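Alpha-11 giardin (Giardia intestinalis, PDB 2II2) binds calcium as an unusual annexin and probably takes part in calcium-dependent phospholipid binding and in the cytoskeletal changes of parasite attachment and encystment. Local coordinates at residues A[7-12]-A[26-31]; A[39-44]-A[50-55]; A[103-108]-A[226-231]; A[132-135]-A[139-142]; A[234-239]-A[265-270]. All blocks are in the same frame, centred on the assembly; numbering follows the deposited sequence.

Contact 1 of 5, residues A[7-12]-A[26-31]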
# COMPACT_ATOMS: atom_id res chain seq x y z
N GLY A 7 15.24 25.25 13.49
CA GLY A 7 15.46 26.63 13.09
C GLY A 7 16.32 26.81 11.86
O GLY A 7 16.05 27.69 11.06
N ASP A 8 17.39 26.02 11.74
CA ASP A 8 18.23 26.07 10.55
C ASP A 8 17.65 25.25 9.42
O ASP A 8 17.79 25.59 8.25
CB ASP A 8 19.65 25.60 10.85
CG ASP A 8 20.34 26.47 11.88
OD1 ASP A 8 20.22 27.72 11.78
OD2 ASP A 8 20.98 25.90 12.79
N ALA A 9 16.99 24.16 9.77
CA ALA A 9 16.45 23.27 8.77
C ALA A 9 15.31 23.87 7.96
O ALA A 9 15.16 23.54 6.79
CB ALA A 9 16.02 22.00 9.42
N ILE A 10 14.52 24.77 8.55
CA ILE A 10 13.40 25.39 7.84
C ILE A 10 13.86 26.22 6.63
O ILE A 10 13.41 25.96 5.51
CB ILE A 10 12.52 26.19 8.82
CG1 ILE A 10 11.70 25.20 9.65
CG2 ILE A 10 11.58 27.13 8.11
CD1 ILE A 10 11.13 25.77 10.90
N PRO A 11 14.76 27.20 6.84
CA PRO A 11 15.26 27.91 5.66
C PRO A 11 16.02 27.00 4.68
O PRO A 11 16.00 27.22 3.47
CB PRO A 11 16.18 29.01 6.26
CG PRO A 11 16.39 28.64 7.64
CD PRO A 11 15.28 27.77 8.10
N GLU A 12 16.70 25.99 5.22
CA GLU A 12 17.44 25.03 4.39
C GLU A 12 16.51 24.34 3.39
O GLU A 12 16.78 24.32 2.18
CB GLU A 12 18.14 24.00 5.28
CG GLU A 12 18.95 22.95 4.53
CD GLU A 12 19.54 21.89 5.43
OE1 GLU A 12 19.17 21.79 6.62
OE2 GLU A 12 20.39 21.13 4.92
N VAL A 26 15.93 14.66 -1.23
CA VAL A 26 16.06 13.28 -0.73
C VAL A 26 16.97 13.20 0.50
O VAL A 26 16.60 12.62 1.52
CB VAL A 26 16.56 12.33 -1.83
CG1 VAL A 26 16.85 10.94 -1.32
CG2 VAL A 26 15.55 12.24 -2.97
N THR A 27 18.16 13.77 0.38
CA THR A 27 19.10 13.70 1.49
C THR A 27 18.59 14.48 2.71
O THR A 27 18.79 14.05 3.85
CB THR A 27 20.50 14.15 1.05
OG1 THR A 27 20.46 15.50 0.63
CG2 THR A 27 20.98 13.29 -0.08
N PHE A 28 17.96 15.62 2.47
CA PHE A 28 17.36 16.37 3.57
C PHE A 28 16.31 15.53 4.33
O PHE A 28 16.28 15.48 5.57
CB PHE A 28 16.73 17.68 3.07
CG PHE A 28 16.05 18.46 4.15
CD1 PHE A 28 16.76 19.37 4.94
CD2 PHE A 28 14.71 18.27 4.42
CE1 PHE A 28 16.12 20.08 5.95
CE2 PHE A 28 14.07 18.95 5.44
CZ PHE A 28 14.78 19.86 6.20
N THR A 29 15.45 14.88 3.56
CA THR A 29 14.36 14.10 4.13
C THR A 29 14.88 12.96 4.98
O THR A 29 14.27 12.60 5.97
CB THR A 29 13.41 13.63 3.03
OG1 THR A 29 12.85 14.78 2.39
CG2 THR A 29 12.27 12.79 3.59
N SER A 30 16.04 12.41 4.60
CA SER A 30 16.62 11.26 5.28
C SER A 30 16.96 11.52 6.75
O SER A 30 17.15 10.58 7.55
CB SER A 30 17.89 10.80 4.55
OG SER A 30 19.00 11.61 4.91
N ARG A 31 17.03 12.79 7.15
CA ARG A 31 17.51 13.14 8.48
C ARG A 31 16.52 12.91 9.59
O ARG A 31 16.92 12.85 10.74
CB ARG A 31 17.89 14.62 8.51
CG ARG A 31 19.02 14.99 7.63
CD ARG A 31 19.43 16.40 7.94
NE ARG A 31 19.90 17.02 6.73
CZ ARG A 31 19.88 18.32 6.51
NH1 ARG A 31 19.42 19.14 7.46
NH2 ARG A 31 20.34 18.78 5.36
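The carboxylate of E12 meets the guanidinium of R31 at its edge, the two side chains coming from opposite directions. E12 starts on helix 9-18 with its CB directed toward 26-31. Its CG lies anti to the backbone N (chi1 -180°), and the chain beyond runs straight out to the carboxylate. CD of E12 passes 3.8 Å from CD1 of F28. OE1 of E12 accepts a hydrogen bond of 2.8 Å from NH1 of R31, on its syn side and 26° out of the carboxylate plane. OE1 of E12 also lies at the edge of the F28 ring, in its plane, 3.6 Å from CE1 of F28. OE2 completes a two-pronged salt bridge with NH2 of R31; the modelled separation is too short to be taken literally. Helix 9-18 and helix 22-29, which R31 follows, are neighbours in the all-helical annexin fold. The carboxylate and guanidinium planes are 35° apart. CD1 of F28 sits over one face of the R31 guanidinium, 3.4 Å above its plane and toward the rim. Deeper in, CB of A9 packs on CE1 of F28 at 4.0 Å. V13 and I16 of helix 9-18 also touch F28.

Contact 2 of 5, residues A[39-44]-A[50-55]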
# COMPACT_ATOMS: atom_id res chain seq x y z
N GLU A 39 6.79 17.49 13.52
CA GLU A 39 7.23 18.73 14.20
C GLU A 39 7.81 19.74 13.23
O GLU A 39 7.54 20.94 13.32
CB GLU A 39 8.24 18.42 15.30
CG GLU A 39 7.62 17.72 16.50
CD GLU A 39 8.59 17.46 17.65
OE1 GLU A 39 9.84 17.43 17.45
OE2 GLU A 39 8.10 17.28 18.78
N LEU A 40 8.63 19.27 12.29
CA LEU A 40 9.25 20.15 11.32
C LEU A 40 8.16 20.82 10.47
O LEU A 40 8.22 22.02 10.23
CB LEU A 40 10.23 19.36 10.47
CG LEU A 40 11.11 20.15 9.51
CD1 LEU A 40 12.39 19.37 9.29
CD2 LEU A 40 10.41 20.40 8.17
N ARG A 41 7.17 20.06 10.01
CA ARG A 41 6.11 20.70 9.20
C ARG A 41 5.37 21.77 10.00
O ARG A 41 5.04 22.83 9.48
CB ARG A 41 5.11 19.65 8.66
CG ARG A 41 5.72 18.71 7.66
CD ARG A 41 4.67 17.87 7.00
NE ARG A 41 4.02 16.94 7.89
CZ ARG A 41 2.72 16.91 8.17
NH1 ARG A 41 1.89 17.81 7.66
NH2 ARG A 41 2.25 15.96 8.95
N THR A 42 5.12 21.50 11.27
CA THR A 42 4.43 22.48 12.11
C THR A 42 5.21 23.77 12.25
O THR A 42 4.69 24.86 12.04
CB THR A 42 4.14 21.89 13.50
OG1 THR A 42 3.28 20.76 13.33
CG2 THR A 42 3.46 22.90 14.45
N GLN A 43 6.49 23.64 12.53
CA GLN A 43 7.34 24.80 12.69
C GLN A 43 7.55 25.51 11.35
O GLN A 43 7.64 26.74 11.31
CB GLN A 43 8.70 24.42 13.29
CG GLN A 43 8.67 24.04 14.78
CD GLN A 43 10.01 24.29 15.49
OE1 GLN A 43 10.26 23.76 16.57
NE2 GLN A 43 10.87 25.12 14.90
N PHE A 44 7.66 24.74 10.27
CA PHE A 44 7.83 25.32 8.94
C PHE A 44 6.68 26.27 8.64
O PHE A 44 6.91 27.42 8.18
CB PHE A 44 7.90 24.22 7.89
CG PHE A 44 8.14 24.71 6.50
CD1 PHE A 44 9.43 24.75 5.96
CD2 PHE A 44 7.07 25.10 5.71
CE1 PHE A 44 9.65 25.20 4.66
CE2 PHE A 44 7.29 25.55 4.41
CZ PHE A 44 8.59 25.60 3.89
N LEU A 50 3.67 29.10 5.17
CA LEU A 50 3.35 28.15 4.11
C LEU A 50 3.13 26.77 4.70
O LEU A 50 3.94 26.29 5.49
CB LEU A 50 4.52 28.06 3.11
CG LEU A 50 4.99 29.38 2.50
CD1 LEU A 50 6.39 29.27 1.90
CD2 LEU A 50 3.99 29.90 1.48
N GLU A 51 2.01 26.15 4.34
CA GLU A 51 1.80 24.74 4.63
C GLU A 51 2.79 23.89 3.85
O GLU A 51 2.91 24.02 2.64
CB GLU A 51 0.35 24.37 4.33
CG GLU A 51 -0.09 23.05 4.95
CD GLU A 51 0.20 21.84 4.07
OE1 GLU A 51 -0.17 21.87 2.89
OE2 GLU A 51 0.78 20.84 4.56
N PHE A 52 3.50 23.01 4.55
CA PHE A 52 4.66 22.36 3.95
C PHE A 52 4.36 21.49 2.74
O PHE A 52 5.07 21.59 1.76
CB PHE A 52 5.44 21.56 5.00
CG PHE A 52 6.67 20.88 4.46
CD1 PHE A 52 7.88 21.59 4.33
CD2 PHE A 52 6.62 19.55 4.02
CE1 PHE A 52 9.02 20.97 3.82
CE2 PHE A 52 7.76 18.93 3.48
CZ PHE A 52 8.97 19.64 3.40
N ILE A 53 3.35 20.64 2.84
CA ILE A 53 3.08 19.68 1.79
C ILE A 53 2.62 20.38 0.53
O ILE A 53 3.10 20.11 -0.55
CB ILE A 53 2.11 18.57 2.26
CG1 ILE A 53 2.76 17.83 3.43
CG2 ILE A 53 1.75 17.65 1.09
CD1 ILE A 53 2.02 16.66 3.92
N ALA A 54 1.73 21.36 0.67
CA ALA A 54 1.27 22.08 -0.50
C ALA A 54 2.42 22.85 -1.16
O ALA A 54 2.50 22.94 -2.37
CB ALA A 54 0.12 23.04 -0.13
N PHE A 55 3.30 23.41 -0.34
CA PHE A 55 4.45 24.13 -0.87
C PHE A 55 5.39 23.18 -1.58
O PHE A 55 5.87 23.49 -2.65
CB PHE A 55 5.17 24.89 0.25
CG PHE A 55 6.32 25.74 -0.22
CD1 PHE A 55 6.09 26.84 -1.04
CD2 PHE A 55 7.63 25.48 0.18
CE1 PHE A 55 7.13 27.64 -1.49
CE2 PHE A 55 8.69 26.27 -0.26
CZ PHE A 55 8.45 27.36 -1.08
O HOH W 1 3.01 22.69 7.43
O HOH W 2 2.22 20.27 6.49
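F44 and F52 both carry CG anti to the backbone N (chi1 -177° and -179°), which sends the two rings toward each other from helix 34-48 and helix 52-59. They meet in a T-shaped stack. The edge of F52 is presented to the face of F44, with centroids 5.1 Å apart and planes at 87°. CD1 of F52 stands over the centre of the F44 ring. The carbonyl O of L50 lies at the edge of F44, 3.4 Å from CD2 of F44. CZ of F44 reaches CD2 of F55 at 3.8 Å. Within 50-55, CD1 of L50 sits over one face of the F55 ring.

R41 crosses F52 at about a right angle, its CG 3.8 Å from CD2 of F52, across that ring from CD1. Its chain bends at chi3. NH1 of R41 and OE2 of E51 do not touch directly; one water bridges them. A second water joins the carbonyl O of R41 to the N of F52. E51 is the N-cap of helix 52-59: its OE1 accepts from the N of A54 at 3.0 Å and its OE2 from the N of I53 at 3.1 Å. I10 and V13 of helix 9-18 touch F44. The pair is a helix-turn-helix of the annexin fold, near the N terminus. The side chains of F55 and I53 lie about 8 Å from those of I60 and E66 respectively, calcium-site residues with no calcium bound in this model. Aromatic packing joins the helices, while the water bridge probably carries the attraction between the opposite charges of R41 and E51.

Contact 3 of 5, residues A[103-108]-A[226-231]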
# COMPACT_ATOMS: atom_id res chain seq x y z
N ILE A 103 -3.95 -3.52 4.10
CA ILE A 103 -2.73 -3.49 4.89
C ILE A 103 -2.95 -2.57 6.07
O ILE A 103 -2.47 -1.42 6.11
CB ILE A 103 -1.50 -3.11 4.03
CG1 ILE A 103 -1.46 -3.99 2.76
CG2 ILE A 103 -0.23 -3.30 4.83
CD1 ILE A 103 -0.30 -3.67 1.86
N ALA A 104 -3.72 -3.07 7.03
CA ALA A 104 -4.24 -2.22 8.10
C ALA A 104 -4.70 -3.06 9.26
O ALA A 104 -5.43 -4.03 9.08
CB ALA A 104 -5.41 -1.38 7.60
N THR A 105 -4.24 -2.68 10.45
CA THR A 105 -4.72 -3.27 11.68
C THR A 105 -6.16 -2.79 11.95
O THR A 105 -6.61 -1.81 11.36
CB THR A 105 -3.87 -2.83 12.87
OG1 THR A 105 -4.00 -1.41 12.99
CG2 THR A 105 -2.40 -3.19 12.69
N PRO A 106 -6.89 -3.47 12.85
CA PRO A 106 -8.20 -2.91 13.21
C PRO A 106 -8.14 -1.45 13.68
O PRO A 106 -9.03 -0.68 13.35
CB PRO A 106 -8.67 -3.82 14.34
CG PRO A 106 -7.98 -5.14 14.07
CD PRO A 106 -6.63 -4.74 13.55
N ASP A 107 -7.12 -1.09 14.44
CA ASP A 107 -7.01 0.30 14.91
C ASP A 107 -6.73 1.26 13.76
O ASP A 107 -7.24 2.38 13.76
CB ASP A 107 -5.97 0.48 16.01
CG ASP A 107 -6.10 1.84 16.70
OD1 ASP A 107 -7.19 2.11 17.25
OD2 ASP A 107 -5.14 2.64 16.63
N GLU A 108 -5.90 0.85 12.79
CA GLU A 108 -5.63 1.70 11.64
C GLU A 108 -6.90 1.88 10.83
O GLU A 108 -7.17 2.94 10.30
CB GLU A 108 -4.52 1.13 10.75
CG GLU A 108 -3.14 1.32 11.36
CD GLU A 108 -2.04 0.52 10.66
OE1 GLU A 108 -2.31 -0.52 10.03
OE2 GLU A 108 -0.86 0.90 10.80
N HIS A 226 -4.22 -12.31 1.51
CA HIS A 226 -3.57 -13.58 1.86
C HIS A 226 -2.26 -13.33 2.58
O HIS A 226 -2.03 -13.83 3.68
CB HIS A 226 -3.36 -14.35 0.55
CG HIS A 226 -2.30 -15.40 0.62
ND1 HIS A 226 -2.43 -16.56 1.34
CD2 HIS A 226 -1.06 -15.41 0.07
CE1 HIS A 226 -1.32 -17.26 1.22
NE2 HIS A 226 -0.48 -16.59 0.45
N TYR A 227 -1.37 -12.57 1.96
CA TYR A 227 -0.05 -12.36 2.56
C TYR A 227 -0.12 -11.58 3.86
O TYR A 227 0.71 -11.81 4.72
CB TYR A 227 0.92 -11.73 1.55
CG TYR A 227 1.53 -12.74 0.61
CD1 TYR A 227 1.46 -12.58 -0.76
CD2 TYR A 227 2.19 -13.87 1.10
CE1 TYR A 227 2.05 -13.52 -1.64
CE2 TYR A 227 2.77 -14.80 0.24
CZ TYR A 227 2.70 -14.62 -1.12
OH TYR A 227 3.32 -15.54 -1.94
N TYR A 228 -1.07 -10.65 3.99
CA TYR A 228 -1.21 -9.87 5.21
C TYR A 228 -1.41 -10.78 6.41
O TYR A 228 -0.87 -10.54 7.48
CB TYR A 228 -2.38 -8.87 5.08
CG TYR A 228 -2.43 -7.97 6.29
CD1 TYR A 228 -1.67 -6.79 6.33
CD2 TYR A 228 -3.21 -8.28 7.38
CE1 TYR A 228 -1.68 -5.96 7.45
CE2 TYR A 228 -3.22 -7.45 8.51
CZ TYR A 228 -2.45 -6.29 8.54
OH TYR A 228 -2.44 -5.48 9.65
N ASN A 229 -2.20 -11.83 6.19
CA ASN A 229 -2.44 -12.81 7.24
C ASN A 229 -1.17 -13.52 7.71
O ASN A 229 -1.06 -13.92 8.86
CB ASN A 229 -3.44 -13.85 6.81
CG ASN A 229 -4.85 -13.33 6.72
OD1 ASN A 229 -5.17 -12.27 7.26
ND2 ASN A 229 -5.71 -14.07 6.05
N LEU A 230 -0.26 -13.77 6.77
CA LEU A 230 1.02 -14.41 7.10
C LEU A 230 1.98 -13.44 7.80
O LEU A 230 2.57 -13.80 8.84
CB LEU A 230 1.62 -15.02 5.84
CG LEU A 230 0.80 -16.16 5.20
CD1 LEU A 230 1.43 -16.61 3.87
CD2 LEU A 230 0.57 -17.34 6.12
N ALA A 231 2.09 -12.21 7.29
CA ALA A 231 2.79 -11.13 7.98
C ALA A 231 2.44 -9.82 7.29
O ALA A 231 2.49 -9.74 6.09
CB ALA A 231 4.30 -11.30 7.90
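The Y228 ring meets the backbone of I103 and A104 obliquely, and this is where the contact is tight. CE1 of Y228 comes within 3.6 Å of the N of A104 and 3.7 Å of CA of I103. CG2 of I103 adds an apolar touch at 4.0 Å to the same CE1 of Y228. OH of Y228 makes the shortest approach, 3.3 Å from the carbonyl C of A104. The ring gets there because its CG is anti to the backbone N (chi1 -174°), which carries the tyrosine out from helix 216-230 toward 103-108. I103 is buried, and further out it touches A235 and V236 of helix 232-244.

The looser side is at T105, which is partly exposed and buries little area here. Its CG2 is 3.8 Å from OH of Y228. The N of T105 is also close to this hydroxyl, but the angle is poor for a hydrogen bond. The N of T105 instead donates to OE1 of E108, at 2.9 Å. In return the N of E108 donates to OG1 of T105 at 3.0 Å. T105 and E108 thus form a capping box at the start of helix 106-120. R80 donates to the carbonyl O of I103 from outside.

The contact joins two distant parts of the annexin chain, the entry to helix 106-120 and the end of helix 216-230. The capping box takes up the N of T105 and of E108 within 103-108, so the N of T105 is not given to the tyrosine. The clear contacts with Y228 are packing ones.

Contact 4 of 5, residues A[132-135]-A[139-142]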
# COMPACT_ATOMS: atom_id res chain seq x y z
N ILE A 132 -19.03 1.41 -4.95
CA ILE A 132 -18.38 0.14 -5.27
C ILE A 132 -19.41 -0.98 -5.28
O ILE A 132 -19.66 -1.59 -4.24
CB ILE A 132 -17.24 -0.21 -4.24
CG1 ILE A 132 -16.22 0.93 -4.18
CG2 ILE A 132 -16.55 -1.49 -4.67
CD1 ILE A 132 -15.12 0.72 -3.12
N PRO A 133 -20.00 -1.25 -6.46
CA PRO A 133 -20.93 -2.38 -6.56
C PRO A 133 -20.22 -3.67 -6.19
O PRO A 133 -19.00 -3.82 -6.43
CB PRO A 133 -21.30 -2.39 -8.05
CG PRO A 133 -21.12 -0.97 -8.47
CD PRO A 133 -19.90 -0.51 -7.72
N LEU A 134 -20.98 -4.58 -5.58
CA LEU A 134 -20.44 -5.88 -5.17
C LEU A 134 -20.54 -6.91 -6.26
O LEU A 134 -21.60 -7.51 -6.47
CB LEU A 134 -21.11 -6.38 -3.89
CG LEU A 134 -20.63 -5.66 -2.63
CD1 LEU A 134 -21.51 -6.00 -1.41
CD2 LEU A 134 -19.17 -5.96 -2.32
N THR A 135 -19.44 -7.10 -6.97
CA THR A 135 -19.42 -8.01 -8.10
C THR A 135 -18.17 -8.90 -7.97
O THR A 135 -18.24 -10.11 -7.70
CB THR A 135 -19.46 -7.23 -9.44
OG1 THR A 135 -18.38 -6.27 -9.49
CG2 THR A 135 -20.81 -6.47 -9.61
N SER A 139 -14.04 -5.96 -5.37
CA SER A 139 -15.08 -5.21 -4.66
C SER A 139 -15.40 -5.77 -3.29
O SER A 139 -15.53 -5.01 -2.31
CB SER A 139 -16.34 -5.08 -5.51
OG SER A 139 -16.94 -6.34 -5.79
N TYR A 140 -15.53 -7.09 -3.19
CA TYR A 140 -15.74 -7.72 -1.91
C TYR A 140 -14.60 -7.43 -0.94
O TYR A 140 -14.83 -7.24 0.24
CB TYR A 140 -15.98 -9.23 -2.00
CG TYR A 140 -17.40 -9.54 -2.38
CD1 TYR A 140 -17.75 -9.83 -3.69
CD2 TYR A 140 -18.40 -9.51 -1.42
CE1 TYR A 140 -19.07 -10.08 -4.05
CE2 TYR A 140 -19.74 -9.76 -1.77
CZ TYR A 140 -20.05 -10.05 -3.09
OH TYR A 140 -21.36 -10.29 -3.43
N LEU A 141 -13.35 -7.41 -1.42
CA LEU A 141 -12.22 -7.10 -0.53
C LEU A 141 -12.41 -5.73 0.09
O LEU A 141 -12.13 -5.56 1.28
CB LEU A 141 -10.92 -7.15 -1.31
CG LEU A 141 -10.38 -8.55 -1.58
CD1 LEU A 141 -9.41 -8.55 -2.77
CD2 LEU A 141 -9.71 -9.09 -0.31
N CYS A 142 -12.85 -4.76 -0.71
CA CYS A 142 -13.01 -3.40 -0.19
C CYS A 142 -14.02 -3.37 0.96
O CYS A 142 -13.74 -2.85 2.06
CB CYS A 142 -13.44 -2.41 -1.26
SG CYS A 142 -12.19 -2.15 -2.54
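The Y140 ring carries L134 on one face and a carbonyl at its edge. CD2 of L134 stands 3.9 Å from the centroid of the Y140 ring and 16° off the normal, a CH-pi contact, with the methyl displaced toward the rim on the CD2 side. The carbonyl O of T135 lies in the ring plane at the edge, 3.7 Å from CE1 of Y140. CB of L134 adds a touch near the phenol end, 3.9 Å from CZ of Y140. The two side chains cross at about a right angle.

In the annexin fold 132-135 belongs to the short connection between helix 124-131 and helix 137-147, and it packs back on the start of the second helix. S139 is central to this. Its OG sits between the backbone N and the carbonyl carbon (chi1 64°), which turns it to the loop. OG of S139 accepts a hydrogen bond from the N of T135 at 2.9 Å, with an angle of 155°. The same OG is also hydrogen-bonded to the carbonyl O of S136. CB of S139 lies 3.1 Å from the carbonyl O of P133.

I132 packs on the buried side. CG2 of I132 meets CB of S139 at 3.7 Å, and its CD1 meets CB of C142 at 4.0 Å.

Contact 5 of 5, residues A[234-239]-A[265-270]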
# COMPACT_ATOMS: atom_id res chain seq x y z
N ARG A 234 4.86 -8.80 4.68
CA ARG A 234 4.85 -9.68 3.52
C ARG A 234 3.84 -9.19 2.47
O ARG A 234 4.07 -9.32 1.27
CB ARG A 234 4.58 -11.13 3.96
CG ARG A 234 4.91 -12.14 2.90
CD ARG A 234 4.94 -13.50 3.51
NE ARG A 234 5.35 -14.51 2.55
CZ ARG A 234 5.45 -15.80 2.82
NH1 ARG A 234 5.18 -16.24 4.04
NH2 ARG A 234 5.81 -16.65 1.85
N ALA A 235 2.69 -8.69 2.93
CA ALA A 235 1.73 -8.08 2.02
C ALA A 235 2.37 -6.88 1.32
O ALA A 235 2.17 -6.71 0.12
CB ALA A 235 0.49 -7.64 2.77
N VAL A 236 3.10 -6.07 2.09
CA VAL A 236 3.77 -4.92 1.51
C VAL A 236 4.82 -5.36 0.49
O VAL A 236 4.91 -4.80 -0.60
CB VAL A 236 4.39 -4.04 2.61
CG1 VAL A 236 5.21 -2.89 2.01
CG2 VAL A 236 3.32 -3.48 3.52
N ALA A 237 5.62 -6.37 0.85
CA ALA A 237 6.61 -6.90 -0.09
C ALA A 237 5.95 -7.39 -1.38
O ALA A 237 6.47 -7.11 -2.47
CB ALA A 237 7.38 -8.03 0.54
N TYR A 238 4.86 -8.14 -1.28
CA TYR A 238 4.15 -8.62 -2.48
C TYR A 238 3.67 -7.44 -3.33
O TYR A 238 3.84 -7.45 -4.55
CB TYR A 238 2.98 -9.53 -2.07
CG TYR A 238 2.16 -9.88 -3.28
CD1 TYR A 238 2.50 -10.94 -4.11
CD2 TYR A 238 1.05 -9.11 -3.64
CE1 TYR A 238 1.77 -11.20 -5.25
CE2 TYR A 238 0.32 -9.34 -4.77
CZ TYR A 238 0.66 -10.38 -5.58
OH TYR A 238 -0.09 -10.60 -6.72
N ALA A 239 3.07 -6.44 -2.69
CA ALA A 239 2.56 -5.29 -3.42
C ALA A 239 3.71 -4.58 -4.14
O ALA A 239 3.57 -4.15 -5.30
CB ALA A 239 1.84 -4.36 -2.49
N ASP A 265 7.88 3.11 6.91
CA ASP A 265 8.16 3.01 8.34
C ASP A 265 7.39 1.86 8.98
O ASP A 265 7.95 1.04 9.73
CB ASP A 265 7.81 4.29 9.15
CG ASP A 265 8.75 5.44 8.90
OD1 ASP A 265 10.00 5.26 8.86
OD2 ASP A 265 8.25 6.58 8.79
N LEU A 266 6.08 1.83 8.73
CA LEU A 266 5.21 0.88 9.42
C LEU A 266 5.61 -0.56 9.15
O LEU A 266 5.44 -1.44 10.01
CB LEU A 266 3.75 1.08 8.99
CG LEU A 266 3.07 2.30 9.60
CD1 LEU A 266 1.77 2.50 8.85
CD2 LEU A 266 2.84 2.13 11.11
N HIS A 267 6.09 -0.80 7.93
CA HIS A 267 6.45 -2.14 7.46
C HIS A 267 7.87 -2.15 6.93
O HIS A 267 8.14 -2.69 5.84
CB HIS A 267 5.43 -2.67 6.48
CG HIS A 267 4.06 -2.69 7.07
ND1 HIS A 267 3.75 -3.46 8.17
CD2 HIS A 267 2.99 -1.92 6.81
CE1 HIS A 267 2.50 -3.20 8.53
NE2 HIS A 267 2.02 -2.27 7.72
N LYS A 268 8.76 -1.56 7.74
CA LYS A 268 10.17 -1.40 7.41
C LYS A 268 10.89 -2.67 7.01
O LYS A 268 11.86 -2.60 6.28
CB LYS A 268 10.92 -0.71 8.56
CG LYS A 268 10.91 -1.51 9.86
CD LYS A 268 11.64 -0.79 10.97
CE LYS A 268 11.48 -1.51 12.33
NZ LYS A 268 12.33 -0.92 13.43
N PHE A 269 10.42 -3.84 7.50
CA PHE A 269 11.05 -5.10 7.12
C PHE A 269 10.45 -5.78 5.91
O PHE A 269 10.69 -6.97 5.70
CB PHE A 269 11.09 -6.08 8.31
CG PHE A 269 11.90 -5.58 9.46
CD1 PHE A 269 11.33 -5.43 10.71
CD2 PHE A 269 13.24 -5.23 9.29
CE1 PHE A 269 12.09 -4.97 11.79
CE2 PHE A 269 14.00 -4.78 10.37
CZ PHE A 269 13.41 -4.62 11.60
N ALA A 270 9.72 -5.02 5.08
CA ALA A 270 9.27 -5.60 3.83
C ALA A 270 10.40 -6.27 3.04
O ALA A 270 10.18 -7.25 2.36
CB ALA A 270 8.60 -4.56 2.93
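V236 touches the 265-270 loop with both of its methyls. CG2 of V236 meets the imidazole of H267, 3.7 Å from CD2 of H267. The valine and the histidine cross at about a right angle, and the methyl approaches the ring obliquely. CG1 of V236 meets CB of A270 at 3.9 Å. The split follows from chi1 of V236 (174°), which puts CG1 anti to the backbone N and CG2 beside it. Next along the helix, CB of A237 lies 3.4 Å from the carbonyl O of A270. CB of A237 and CB of A270 are 4.4 Å apart. Small side chains here let the backbones come close: CA of A237 and CA of A270 are 4.9 Å apart.

The second shell fixes the loop. H267 to A270 is a type I beta turn, closed by a hydrogen bond of 2.9 Å from the N of A270 to the carbonyl O of H267. CB of L266 sits over one face of the H267 imidazole, toward its rim, 3.7 Å above the plane. Outside the two segments, I103 touches both V236 and H267. I259 and F263 of helix 249-263 touch V236. H273 and Y274 of helix 270-274 touch A237.

The contact lies near the middle of the chain's fold, within the giardin annexin domain. It packs helix 232-244 against the loop that follows helix 249-263. The direct contacts are apolar or carbonyl-to-methyl, so close fit rather than polar bonding holds this buried join.

Overall arrangement
From the N terminus, contact 1 closes the first loop, between helices 9-18 and 22-29. Contact 2 then closes a short turn between helices 34-48 and 52-59. The two touch: I10 packs on the backbone of Q43 and F44, and F28 on L40. Contact 3 closes a far longer loop, from 103-108 to 226-231. Contact 4 falls within that span and closes a short turn between helices 124-131 and 137-147, about 19 Å from contact 3 between centres. Contact 5 follows in series. It touches contact 3 where Y227 and Y228 pack on helix 232-244. No two contacts cross along the chain. Contacts 1 and 4 lie on opposite sides of its centre.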